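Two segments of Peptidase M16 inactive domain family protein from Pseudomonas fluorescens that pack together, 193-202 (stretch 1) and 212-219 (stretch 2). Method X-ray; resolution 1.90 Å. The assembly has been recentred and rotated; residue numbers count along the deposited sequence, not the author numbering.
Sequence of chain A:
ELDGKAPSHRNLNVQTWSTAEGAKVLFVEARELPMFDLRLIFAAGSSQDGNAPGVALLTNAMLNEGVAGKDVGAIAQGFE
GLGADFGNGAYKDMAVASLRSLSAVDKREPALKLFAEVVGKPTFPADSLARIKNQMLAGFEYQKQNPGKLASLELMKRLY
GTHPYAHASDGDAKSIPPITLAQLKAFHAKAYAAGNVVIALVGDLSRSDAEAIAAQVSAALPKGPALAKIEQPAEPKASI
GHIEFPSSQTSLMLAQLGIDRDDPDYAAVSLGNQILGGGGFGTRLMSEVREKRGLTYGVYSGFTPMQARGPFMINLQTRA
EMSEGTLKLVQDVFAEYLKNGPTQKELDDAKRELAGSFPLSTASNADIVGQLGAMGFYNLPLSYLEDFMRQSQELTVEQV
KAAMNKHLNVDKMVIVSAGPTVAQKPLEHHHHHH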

# COMPACT_ATOMS: atom_id res chain seq x y z
N ALA A 193 -13.61 17.41 18.15
CA ALA A 193 -14.01 18.78 18.48
C ALA A 193 -12.91 19.74 18.01
O ALA A 193 -11.72 19.41 18.04
CB ALA A 193 -14.23 18.92 19.99
N ALA A 194 -13.31 20.92 17.56
CA ALA A 194 -12.38 21.92 17.06
C ALA A 194 -11.25 22.26 18.04
O ALA A 194 -10.11 22.48 17.63
CB ALA A 194 -13.14 23.18 16.69
N GLY A 195 -11.56 22.30 19.33
CA GLY A 195 -10.53 22.61 20.30
C GLY A 195 -9.49 21.51 20.45
O GLY A 195 -8.46 21.70 21.08
N ASN A 196 -9.77 20.35 19.84
CA ASN A 196 -8.88 19.19 19.93
C ASN A 196 -8.12 18.92 18.63
O ASN A 196 -7.55 17.84 18.45
CB ASN A 196 -9.72 17.95 20.29
CG ASN A 196 -8.89 16.81 20.84
OD1 ASN A 196 -8.09 17.00 21.75
ND2 ASN A 196 -9.08 15.61 20.29
N VAL A 197 -8.09 19.89 17.73
CA VAL A 197 -7.40 19.69 16.46
C VAL A 197 -6.31 20.70 16.13
O VAL A 197 -6.32 21.85 16.60
CB VAL A 197 -8.42 19.71 15.29
CG1 VAL A 197 -8.85 21.15 15.00
CG2 VAL A 197 -7.80 19.05 14.04
N VAL A 198 -5.36 20.26 15.32
CA VAL A 198 -4.27 21.11 14.84
C VAL A 198 -4.51 21.23 13.35
O VAL A 198 -4.69 20.22 12.67
CB VAL A 198 -2.88 20.47 15.05
CG1 VAL A 198 -1.82 21.32 14.35
CG2 VAL A 198 -2.57 20.38 16.54
N ILE A 199 -4.52 22.45 12.83
CA ILE A 199 -4.75 22.68 11.40
C ILE A 199 -3.46 23.13 10.74
O ILE A 199 -2.97 24.22 11.01
CB ILE A 199 -5.84 23.76 11.20
CG1 ILE A 199 -7.16 23.28 11.80
CG2 ILE A 199 -6.01 24.08 9.73
CD1 ILE A 199 -8.20 24.38 11.90
N ALA A 200 -2.91 22.28 9.87
CA ALA A 200 -1.67 22.60 9.17
C ALA A 200 -1.95 22.81 7.69
O ALA A 200 -2.64 22.02 7.07
CB ALA A 200 -0.67 21.45 9.36
N LEU A 201 -1.40 23.89 7.14
CA LEU A 201 -1.61 24.24 5.73
C LEU A 201 -0.32 24.63 5.04
O LEU A 201 0.44 25.43 5.56
CB LEU A 201 -2.57 25.44 5.64
CG LEU A 201 -4.08 25.25 5.55
CD1 LEU A 201 -4.77 26.61 5.73
CD2 LEU A 201 -4.44 24.63 4.19
N VAL A 202 -0.10 24.08 3.85
CA VAL A 202 1.09 24.41 3.08
C VAL A 202 0.78 24.47 1.59
O VAL A 202 0.22 23.53 1.02
CB VAL A 202 2.21 23.37 3.27
CG1 VAL A 202 3.43 23.79 2.48
CG2 VAL A 202 2.57 23.23 4.75
N ALA A 212 -8.97 32.14 5.99
CA ALA A 212 -10.34 31.78 5.61
C ALA A 212 -10.54 30.26 5.60
O ALA A 212 -11.55 29.75 6.10
CB ALA A 212 -10.67 32.36 4.23
N ILE A 213 -9.57 29.53 5.04
CA ILE A 213 -9.64 28.08 4.98
C ILE A 213 -9.68 27.49 6.39
O ILE A 213 -10.52 26.64 6.71
CB ILE A 213 -8.41 27.48 4.25
CG1 ILE A 213 -8.32 28.01 2.82
CG2 ILE A 213 -8.45 25.96 4.33
CD1 ILE A 213 -9.57 27.90 2.03
N ALA A 214 -8.77 27.95 7.24
CA ALA A 214 -8.71 27.44 8.60
C ALA A 214 -9.98 27.75 9.39
O ALA A 214 -10.46 26.90 10.13
CB ALA A 214 -7.49 28.00 9.32
N ALA A 215 -10.51 28.95 9.24
CA ALA A 215 -11.73 29.32 9.95
C ALA A 215 -12.90 28.47 9.49
O ALA A 215 -13.75 28.09 10.30
CB ALA A 215 -12.04 30.79 9.75
N GLN A 216 -12.95 28.17 8.20
CA GLN A 216 -14.04 27.38 7.64
C GLN A 216 -14.00 25.94 8.13
O GLN A 216 -15.03 25.38 8.51
CB GLN A 216 -13.98 27.40 6.10
CG GLN A 216 -14.89 26.37 5.45
CD GLN A 216 -14.78 26.36 3.93
OE1 GLN A 216 -13.68 26.41 3.37
NE2 GLN A 216 -15.93 26.29 3.26
N VAL A 217 -12.82 25.33 8.12
CA VAL A 217 -12.68 23.95 8.57
C VAL A 217 -13.01 23.87 10.06
O VAL A 217 -13.79 23.02 10.51
CB VAL A 217 -11.25 23.43 8.31
CG1 VAL A 217 -11.06 22.05 8.92
CG2 VAL A 217 -10.99 23.37 6.82
N SER A 218 -12.43 24.80 10.82
CA SER A 218 -12.63 24.84 12.26
C SER A 218 -14.11 24.98 12.61
O SER A 218 -14.59 24.32 13.52
CB SER A 218 -11.84 26.01 12.86
OG SER A 218 -11.97 26.03 14.27
N ALA A 219 -14.84 25.83 11.88
CA ALA A 219 -16.26 26.05 12.16
C ALA A 219 -17.17 24.86 11.85
O ALA A 219 -18.26 24.74 12.43
CB ALA A 219 -16.77 27.28 11.40

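A β-strand, residues 197-202, lies against a helical segment, residues 212-219, in the same chain; the strand runs on later in the chain, and the helix extends beyond the segment at both ends. Their axes approach to 9.7 Å, and their N-to-C directions differ by 148°, so the two elements run roughly antiparallel. The register follows from this: Ala194, ahead of the strand, has its CA 5.6 Å from the CA of Ser218, near the end of the helical segment, whereas the CA of Ile199 lies 6.8 Å from the CA of Ala214, one helical turn earlier.

Internal backbone hydrogen bonds hold the helix and the turn ahead of the strand. Along the helix the i to i-4 pattern is regular: Gln216 N to Ala212 O, Val217 N to Ile213 O, Ser218 N to Ala214 O and Ala219 N to Ala215 O are all 3.0 Å. Ahead of the strand the chain bends, with Asn196 N donating to Ala193 O at 2.8 Å and Val197 N to Ala194 O at 3.3 Å. No hydrogen bond crosses between the stretches; the contact, which buries 281 Å² in total, rests on van der Waals packing and the exclusion of water from mostly apolar side chains.

Alternation along the strand turns Ile199 and Leu201 toward the helix and leaves Val198, Ala200 and Val202 out of its reach; Val197, at the strand's start, is out of reach as well. Ile199 gives up the most surface, 69 Å². With chi1 in m and chi2 in t, Ile199 brings CD1 to 3.8 Å from the backbone Ala214 O and 4.1 Å from Ser218 CB, bridging residues one turn apart. Its other branch also takes part: Ile199 CG2 lies 4.2 Å from Ala214 CB, an apolar contact. The small methyl of Ala214, which points sideways, accompanies a close approach of the two backbones here.

Two residues farther along the strand, Leu201 meets the earlier part of the helix. Leu201 CD1 packs 4.0 Å from Ile213 CG2, a methyl-to-methyl contact, and reaches to 4.5 Å from Ala214 N. Ile213 starts toward the strand at its CA-to-CB bond, but the end of its side chain leads away, so CG2 is the atom that makes the contact while CD1 lies farther off. Val217, although its CA-to-CB bond points toward the strand, comes no nearer than 4.7 Å, from Val217 CG1 to Ile199 CD1, and contributes little.

At the other end, Ala194 points its methyl toward the helix: Ala194 CB is 3.7 Å from the backbone Ser218 O and 3.9 Å from Ser218 OG. Both are van der Waals approaches, since a methyl carbon offers no conventional hydrogen-bond donor; the Ser218 hydroxyl is instead hydrogen-bonded elsewhere in the structure. Ser218 thus lends its CB to Ile199 and its oxygens to Ala194. On the helix, Ala215 and Ala219 point away from the strand and remain exposed, while the residues in contact are buried.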